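PDB 4F53: SusD homolog from Bacteroides ovatus, which probably binds mucin O-glycans at the bacterial surface, as a member of the SusD/RagB family of outer-membrane lipoproteins with a TPR-like helical fold. Local coordinates for residues A[367-370]-A[371-374]; A[496-499]-A[500-504]; A[176-180]-A[181-185]. All coordinates share one frame; numbering follows the deposited sequence.

Contact 1. Residues A[367-370]-A[371-374]; sequences RLSF and EENG
Asn-373 reaches back to Ser-369 across the last turn of helix 358-372, which ends in a Schellman motif with Gly-374, at positive phi, as its C-prime residue. The amide ND2 of Asn-373 donates to Ser-369 O at 2.8 Å. The bond is bent, 140° at the hydrogen, and ND2 stands above the carbonyl plane. CG of Asn-373 lies beside its own backbone N (chi1 -72°), which turns the amide back toward the carbonyl it grips. Asn-373 N donates to Phe-370 O at 3.1 Å and makes a weak bond to Ser-369 O.

One water joins three side chains: it accepts from Ser-369 OG at 2.6 Å, donates to Glu-372 OE1 at 2.9 Å, and takes a weak bond from Asn-373 ND2. The extended chain of Glu-372 runs past Leu-368 O, with CG only 3.2 Å from that oxygen. Beyond the turn, Ser-338 hydrogen-bonds to Glu-372 OE1, and Arg-278 to Ser-369 OG. With an alanine here instead of Glu-372, the water would probably lose its carboxylate acceptor and Ser-338 its partner on this helix.

Glu-371 faces another way, its side chain about 3 Å from a bound calcium ion. Closing the motif, Gly-374 N donates to Glu-371 O at 3.2 Å, while Ile-375 N pairs with Phe-370 O.

Contact 2. Residues A[496-499]-A[500-504]; sequences VATL and TQESK
The methyl CG2 of Thr-498 lies over one face of the Glu-502 carboxylate, on its OE1 side and 4.1 Å from OE1, while backbone donors meet the two oxygens: OE1 takes Gln-152 N and OE2 takes Gln-153 N. The residues are one turn apart near the C-terminal end of helix 489-502, and their side chains lie alongside and point the same way, an i to i+4 pairing along an alpha-helix. The two outside bonds hold the carboxylate's rotation and tie it to the start of helix 152-173. The methyl CG2 of Thr-498 is anti to the backbone N, which places OG1 beside that nitrogen (chi1 -61°), where it bonds to Ala-494 O.

The backbone beneath is regular. Glu-502 N donates to Thr-498 O at 3.0 Å with an angle of 158° at the hydrogen, and CG of Glu-502 passes the same oxygen at 3.3 Å. Gln-501 N pairs with Ala-497 O in similar fashion. At the end of the turn the bond from Ser-503 N to Leu-499 O is weak. On another flank, Val-496 O receives Thr-500 N at 3.0 Å, and Thr-500 OG1 sits 3.1 Å from that same oxygen.

Contact 3. Residues A[176-180]-A[181-185]; sequences QSFSS and SADRI
Asp-183, whose side chain meets the ring of Phe-178, carries the strongest polar interactions here. Its OD1 accepts from Ile-185 N at 2.9 Å, met from above the carboxylate plane. OD1 also takes bonds from Gln-36 NE2 and Tyr-186 N, and OD2 from Trp-193 NE1 and Gly-188 N. Five donors thus grip a buried group, an environment that would be expected to favour the charged form.

The hydroxyls of Ser-179 and Ser-181 lie 3.1 Å apart, OG to OG, in a hydrogen bond that could run in either direction. OG of Ser-179 is anti to its nitrogen (chi1 -172°), whereas that of Ser-181 lies between its backbone N and carbonyl carbon (chi1 64°); together these torsions turn the two hydroxyls to face each other. Under them, Ala-182 N donates to Ser-179 O at 3.1 Å, and Asp-183 N to Ser-180 O at 3.2 Å. These successive i to i+3 bonds are the signature of a short 3-10 turn. Just past it the Asp-183 carboxylate organises the chain that follows, since its bond to the backbone N two residues on makes an Asx turn.

Packing comes next. The Phe-178 ring crosses Asp-183 at about a right angle as whole side chains, yet ring and carboxylate planes differ by only 10°. CE2 of Phe-178 touches Asp-183 CB at 3.7 Å, and CZ lies 3.6 Å from Asp-183 OD2, which approaches obliquely. Outward, the same ring packs on Leu-111 and Leu-115 of helix 110-131. Ala-182 rests against Phe-112 of that helix, its CB lying 3.6 Å from Ser-179 O.

In the fold
From the N terminus, contact 3 comes first, forming a turn in the loop between helices 152-173 and 190-207 and tying it to helices 25-37 and 110-131. Contact 1 follows at the end of helix 358-372, which is held against helices 337-349, 279-282 and 379-383. Contact 2 comes last, where helix 489-502 ends, and its glutamate reaches the beginning of helix 152-173, the helix that leads into contact 3. The three are in series, none nested or crossed. Centres of contacts 1 and 3 are about 25 Å apart, whereas the centre of contact 2 is about 41 Å from each of theirs; contacts 1 and 2 sit on opposite sides of the chain's centre.

Contact 1. Residues A[367-370]-A[371-374]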
loop_
_atom_site.group_PDB
_atom_site.type_symbol
_atom_site.label_atom_id
_atom_site.label_comp_id
_atom_site.label_asym_id
_atom_site.label_seq_id
_atom_site.Cartn_x
_atom_site.Cartn_y
_atom_site.Cartn_z
ATOM N N ARG A 367 15.131 -8.209 10.203
ATOM C CA ARG A 367 14.914 -9.119 11.341
ATOM C C ARG A 367 13.439 -9.121 11.750
ATOM O O ARG A 367 12.877 -10.193 11.968
ATOM C CB ARG A 367 15.781 -8.738 12.562
ATOM C CG ARG A 367 17.281 -8.942 12.345
ATOM C CD ARG A 367 18.113 -8.368 13.498
ATOM N NE ARG A 367 19.554 -8.464 13.248
ATOM C CZ ARG A 367 20.274 -9.575 13.414
ATOM N NH1 ARG A 367 19.694 -10.698 13.829
ATOM N NH2 ARG A 367 21.575 -9.572 13.155
ATOM N N LEU A 368 12.812 -7.920 11.844
ATOM C CA LEU A 368 11.406 -7.813 12.195
ATOM C C LEU A 368 10.524 -8.517 11.151
ATOM O O LEU A 368 9.571 -9.205 11.536
ATOM C CB LEU A 368 10.974 -6.342 12.344
ATOM C CG LEU A 368 11.408 -5.643 13.638
ATOM C CD1 LEU A 368 11.266 -4.132 13.504
ATOM C CD2 LEU A 368 10.635 -6.164 14.839
ATOM N N SER A 369 10.871 -8.394 9.840
ATOM C CA SER A 369 10.094 -9.021 8.784
ATOM C C SER A 369 10.202 -10.555 8.862
ATOM O O SER A 369 9.179 -11.257 8.706
ATOM C CB SER A 369 10.516 -8.487 7.425
ATOM O OG SER A 369 9.817 -9.137 6.378
ATOM N N PHE A 370 11.408 -11.072 9.143
ATOM C CA PHE A 370 11.630 -12.518 9.354
ATOM C C PHE A 370 10.731 -13.028 10.519
ATOM O O PHE A 370 9.998 -13.993 10.352
ATOM C CB PHE A 370 13.111 -12.794 9.633
ATOM C CG PHE A 370 13.936 -13.069 8.395
ATOM C CD1 PHE A 370 13.882 -12.211 7.293
ATOM C CD2 PHE A 370 14.796 -14.163 8.341
ATOM C CE1 PHE A 370 14.664 -12.449 6.164
ATOM C CE2 PHE A 370 15.562 -14.411 7.200
ATOM C CZ PHE A 370 15.511 -13.540 6.130
ATOM N N GLU A 371 10.745 -12.319 11.653
ATOM C CA GLU A 371 9.930 -12.614 12.832
ATOM C C GLU A 371 8.431 -12.549 12.500
ATOM O O GLU A 371 7.681 -13.422 12.911
ATOM C CB GLU A 371 10.272 -11.629 13.952
ATOM C CG GLU A 371 9.684 -12.003 15.297
ATOM C CD GLU A 371 10.116 -11.111 16.443
ATOM O OE1 GLU A 371 11.021 -10.261 16.250
ATOM O OE2 GLU A 371 9.533 -11.262 17.542
ATOM N N GLU A 372 7.997 -11.532 11.751
ATOM C CA GLU A 372 6.592 -11.375 11.339
ATOM C C GLU A 372 6.117 -12.579 10.507
ATOM O O GLU A 372 4.933 -12.883 10.480
ATOM C CB GLU A 372 6.434 -10.098 10.473
ATOM C CG GLU A 372 6.441 -8.786 11.243
ATOM C CD GLU A 372 6.736 -7.508 10.473
ATOM O OE1 GLU A 372 7.032 -7.550 9.253
ATOM O OE2 GLU A 372 6.681 -6.443 11.119
ATOM N N ASN A 373 7.051 -13.239 9.792
ATOM C CA ASN A 373 6.743 -14.326 8.873
ATOM C C ASN A 373 7.135 -15.679 9.431
ATOM O O ASN A 373 7.129 -16.663 8.688
ATOM C CB ASN A 373 7.406 -14.048 7.520
ATOM C CG ASN A 373 6.702 -12.921 6.787
ATOM O OD1 ASN A 373 5.558 -13.047 6.363
ATOM N ND2 ASN A 373 7.312 -11.759 6.709
ATOM N N GLY A 374 7.391 -15.725 10.748
ATOM C CA GLY A 374 7.711 -16.940 11.487
ATOM C C GLY A 374 9.023 -17.589 11.124
ATOM O O GLY A 374 9.188 -18.777 11.374
HETATM O O HOH W 1 7.217 -8.824 6.709
#

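Contact 2. Residues A[496-499]-A[500-504]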
loop_
_atom_site.group_PDB
_atom_site.type_symbol
_atom_site.label_atom_id
_atom_site.label_comp_id
_atom_site.label_asym_id
_atom_site.label_seq_id
_atom_site.Cartn_x
_atom_site.Cartn_y
_atom_site.Cartn_z
ATOM N N VAL A 496 -8.876 20.206 -10.094
ATOM C CA VAL A 496 -7.931 19.925 -11.188
ATOM C C VAL A 496 -6.964 21.121 -11.292
ATOM O O VAL A 496 -5.768 20.927 -11.508
ATOM C CB VAL A 496 -8.652 19.593 -12.524
ATOM C CG1 VAL A 496 -7.666 19.419 -13.666
ATOM C CG2 VAL A 496 -9.488 18.335 -12.372
ATOM N N ALA A 497 -7.474 22.338 -11.043
ATOM C CA ALA A 497 -6.656 23.539 -11.035
ATOM C C ALA A 497 -5.685 23.501 -9.840
ATOM O O ALA A 497 -4.510 23.826 -10.003
ATOM C CB ALA A 497 -7.535 24.770 -10.990
ATOM N N THR A 498 -6.154 23.029 -8.664
ATOM C CA THR A 498 -5.327 22.883 -7.447
ATOM C C THR A 498 -4.247 21.800 -7.677
ATOM O O THR A 498 -3.086 22.002 -7.304
ATOM C CB THR A 498 -6.224 22.543 -6.238
ATOM O OG1 THR A 498 -7.153 23.600 -6.016
ATOM C CG2 THR A 498 -5.441 22.307 -4.975
ATOM N N LEU A 499 -4.646 20.662 -8.283
ATOM C CA LEU A 499 -3.766 19.528 -8.602
ATOM C C LEU A 499 -2.595 19.994 -9.471
ATOM O O LEU A 499 -1.452 19.641 -9.196
ATOM C CB LEU A 499 -4.578 18.415 -9.320
ATOM C CG LEU A 499 -3.806 17.232 -9.953
ATOM C CD1 LEU A 499 -3.298 16.240 -8.891
ATOM C CD2 LEU A 499 -4.637 16.537 -10.995
ATOM N N THR A 500 -2.894 20.775 -10.500
ATOM C CA THR A 500 -1.931 21.329 -11.453
ATOM C C THR A 500 -0.979 22.287 -10.740
ATOM O O THR A 500 0.238 22.116 -10.868
ATOM C CB THR A 500 -2.692 21.992 -12.611
ATOM O OG1 THR A 500 -3.303 20.937 -13.352
ATOM C CG2 THR A 500 -1.785 22.833 -13.533
ATOM N N GLN A 501 -1.525 23.239 -9.950
ATOM C CA GLN A 501 -0.744 24.239 -9.224
ATOM C C GLN A 501 0.234 23.576 -8.220
ATOM O O GLN A 501 1.373 24.022 -8.133
ATOM C CB GLN A 501 -1.673 25.277 -8.550
ATOM C CG GLN A 501 -0.959 26.413 -7.789
ATOM C CD GLN A 501 -0.594 26.027 -6.361
ATOM O OE1 GLN A 501 -1.431 25.528 -5.578
ATOM N NE2 GLN A 501 0.677 26.215 -6.000
ATOM N N GLU A 502 -0.181 22.513 -7.505
ATOM C CA GLU A 502 0.689 21.803 -6.544
ATOM C C GLU A 502 1.697 20.870 -7.214
ATOM O O GLU A 502 2.618 20.411 -6.552
ATOM C CB GLU A 502 -0.148 20.904 -5.623
ATOM C CG GLU A 502 -1.102 21.578 -4.674
ATOM C CD GLU A 502 -1.640 20.569 -3.678
ATOM O OE1 GLU A 502 -2.413 19.657 -4.068
ATOM O OE2 GLU A 502 -1.238 20.670 -2.499
ATOM N N SER A 503 1.454 20.476 -8.471
ATOM C CA SER A 503 2.298 19.490 -9.147
ATOM C C SER A 503 3.563 20.072 -9.742
ATOM O O SER A 503 3.609 21.238 -10.123
ATOM C CB SER A 503 1.523 18.776 -10.257
ATOM O OG SER A 503 2.268 17.681 -10.765
ATOM N N LYS A 504 4.586 19.220 -9.857
ATOM C CA LYS A 504 5.824 19.567 -10.524
ATOM C C LYS A 504 5.923 18.771 -11.858
ATOM O O LYS A 504 6.845 18.997 -12.642
ATOM C CB LYS A 504 7.014 19.376 -9.598
ATOM C CG LYS A 504 7.237 20.622 -8.732
ATOM C CD LYS A 504 8.192 20.350 -7.595
ATOM C CE LYS A 504 8.909 21.580 -7.144
ATOM N NZ LYS A 504 10.104 21.847 -7.989
#

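Contact 3. Residues A[176-180]-A[181-185]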
loop_
_atom_site.group_PDB
_atom_site.type_symbol
_atom_site.label_atom_id
_atom_site.label_comp_id
_atom_site.label_asym_id
_atom_site.label_seq_id
_atom_site.Cartn_x
_atom_site.Cartn_y
_atom_site.Cartn_z
ATOM N N GLN A 176 -4.555 2.223 30.304
ATOM C CA GLN A 176 -5.987 1.912 30.364
ATOM C C GLN A 176 -6.392 1.240 29.045
ATOM O O GLN A 176 -5.802 1.502 27.987
ATOM C CB GLN A 176 -6.858 3.160 30.637
ATOM C CG GLN A 176 -6.600 3.835 31.986
ATOM C CD GLN A 176 -7.499 5.029 32.253
ATOM O OE1 GLN A 176 -7.746 5.878 31.388
ATOM N NE2 GLN A 176 -7.967 5.156 33.488
ATOM N N SER A 177 -7.381 0.355 29.127
ATOM C CA SER A 177 -7.890 -0.382 27.978
ATOM C C SER A 177 -9.358 -0.069 27.745
ATOM O O SER A 177 -10.072 0.239 28.689
ATOM C CB SER A 177 -7.700 -1.884 28.189
ATOM O OG SER A 177 -8.222 -2.651 27.113
ATOM N N PHE A 178 -9.805 -0.150 26.492
ATOM C CA PHE A 178 -11.212 0.036 26.130
ATOM C C PHE A 178 -11.744 -1.342 25.712
ATOM O O PHE A 178 -10.976 -2.312 25.712
ATOM C CB PHE A 178 -11.427 1.119 25.065
ATOM C CG PHE A 178 -10.739 0.913 23.738
ATOM C CD1 PHE A 178 -9.430 1.349 23.540
ATOM C CD2 PHE A 178 -11.427 0.368 22.659
ATOM C CE1 PHE A 178 -8.808 1.197 22.294
ATOM C CE2 PHE A 178 -10.809 0.225 21.413
ATOM C CZ PHE A 178 -9.502 0.630 21.242
ATOM N N SER A 179 -13.050 -1.451 25.435
ATOM C CA SER A 179 -13.709 -2.718 25.121
ATOM C C SER A 179 -13.091 -3.395 23.906
ATOM O O SER A 179 -13.038 -2.817 22.818
ATOM C CB SER A 179 -15.202 -2.510 24.919
ATOM O OG SER A 179 -15.875 -3.754 24.785
ATOM N N SER A 180 -12.608 -4.631 24.117
ATOM C CA SER A 180 -11.942 -5.444 23.107
ATOM C C SER A 180 -12.865 -5.795 21.923
ATOM O O SER A 180 -12.364 -6.017 20.815
ATOM C CB SER A 180 -11.385 -6.713 23.737
ATOM O OG SER A 180 -12.432 -7.550 24.190
ATOM N N SER A 181 -14.194 -5.799 22.136
ATOM C CA SER A 181 -15.151 -6.096 21.078
ATOM C C SER A 181 -15.231 -4.969 20.024
ATOM O O SER A 181 -15.726 -5.236 18.924
ATOM C CB SER A 181 -16.539 -6.379 21.655
ATOM O OG SER A 181 -17.062 -5.234 22.312
ATOM N N ALA A 182 -14.768 -3.723 20.352
ATOM C CA ALA A 182 -14.762 -2.578 19.422
ATOM C C ALA A 182 -13.439 -2.498 18.641
ATOM O O ALA A 182 -13.280 -1.601 17.812
ATOM C CB ALA A 182 -14.979 -1.280 20.190
ATOM N N ASP A 183 -12.487 -3.423 18.901
ATOM C CA ASP A 183 -11.165 -3.362 18.277
ATOM C C ASP A 183 -10.656 -4.745 17.896
ATOM O O ASP A 183 -10.229 -5.511 18.756
ATOM C CB ASP A 183 -10.197 -2.660 19.251
ATOM C CG ASP A 183 -8.740 -2.532 18.830
ATOM O OD1 ASP A 183 -8.438 -2.751 17.625
ATOM O OD2 ASP A 183 -7.910 -2.181 19.692
ATOM N N ARG A 184 -10.644 -5.038 16.600
ATOM C CA ARG A 184 -10.178 -6.331 16.093
ATOM C C ARG A 184 -8.712 -6.266 15.666
ATOM O O ARG A 184 -8.220 -7.182 15.005
ATOM C CB ARG A 184 -11.069 -6.809 14.926
ATOM C CG ARG A 184 -12.530 -6.968 15.313
ATOM C CD ARG A 184 -13.397 -7.471 14.155
ATOM N NE ARG A 184 -13.147 -8.887 13.863
ATOM C CZ ARG A 184 -13.652 -9.902 14.560
ATOM N NH1 ARG A 184 -14.450 -9.675 15.596
ATOM N NH2 ARG A 184 -13.343 -11.147 14.245
ATOM N N ILE A 185 -8.001 -5.211 16.078
ATOM C CA ILE A 185 -6.588 -5.058 15.771
ATOM C C ILE A 185 -5.748 -5.204 17.045
ATOM O O ILE A 185 -4.818 -6.011 17.057
ATOM C CB ILE A 185 -6.288 -3.719 15.008
ATOM C CG1 ILE A 185 -6.934 -3.750 13.588
ATOM C CG2 ILE A 185 -4.761 -3.451 14.929
ATOM C CD1 ILE A 185 -6.801 -2.519 12.781
#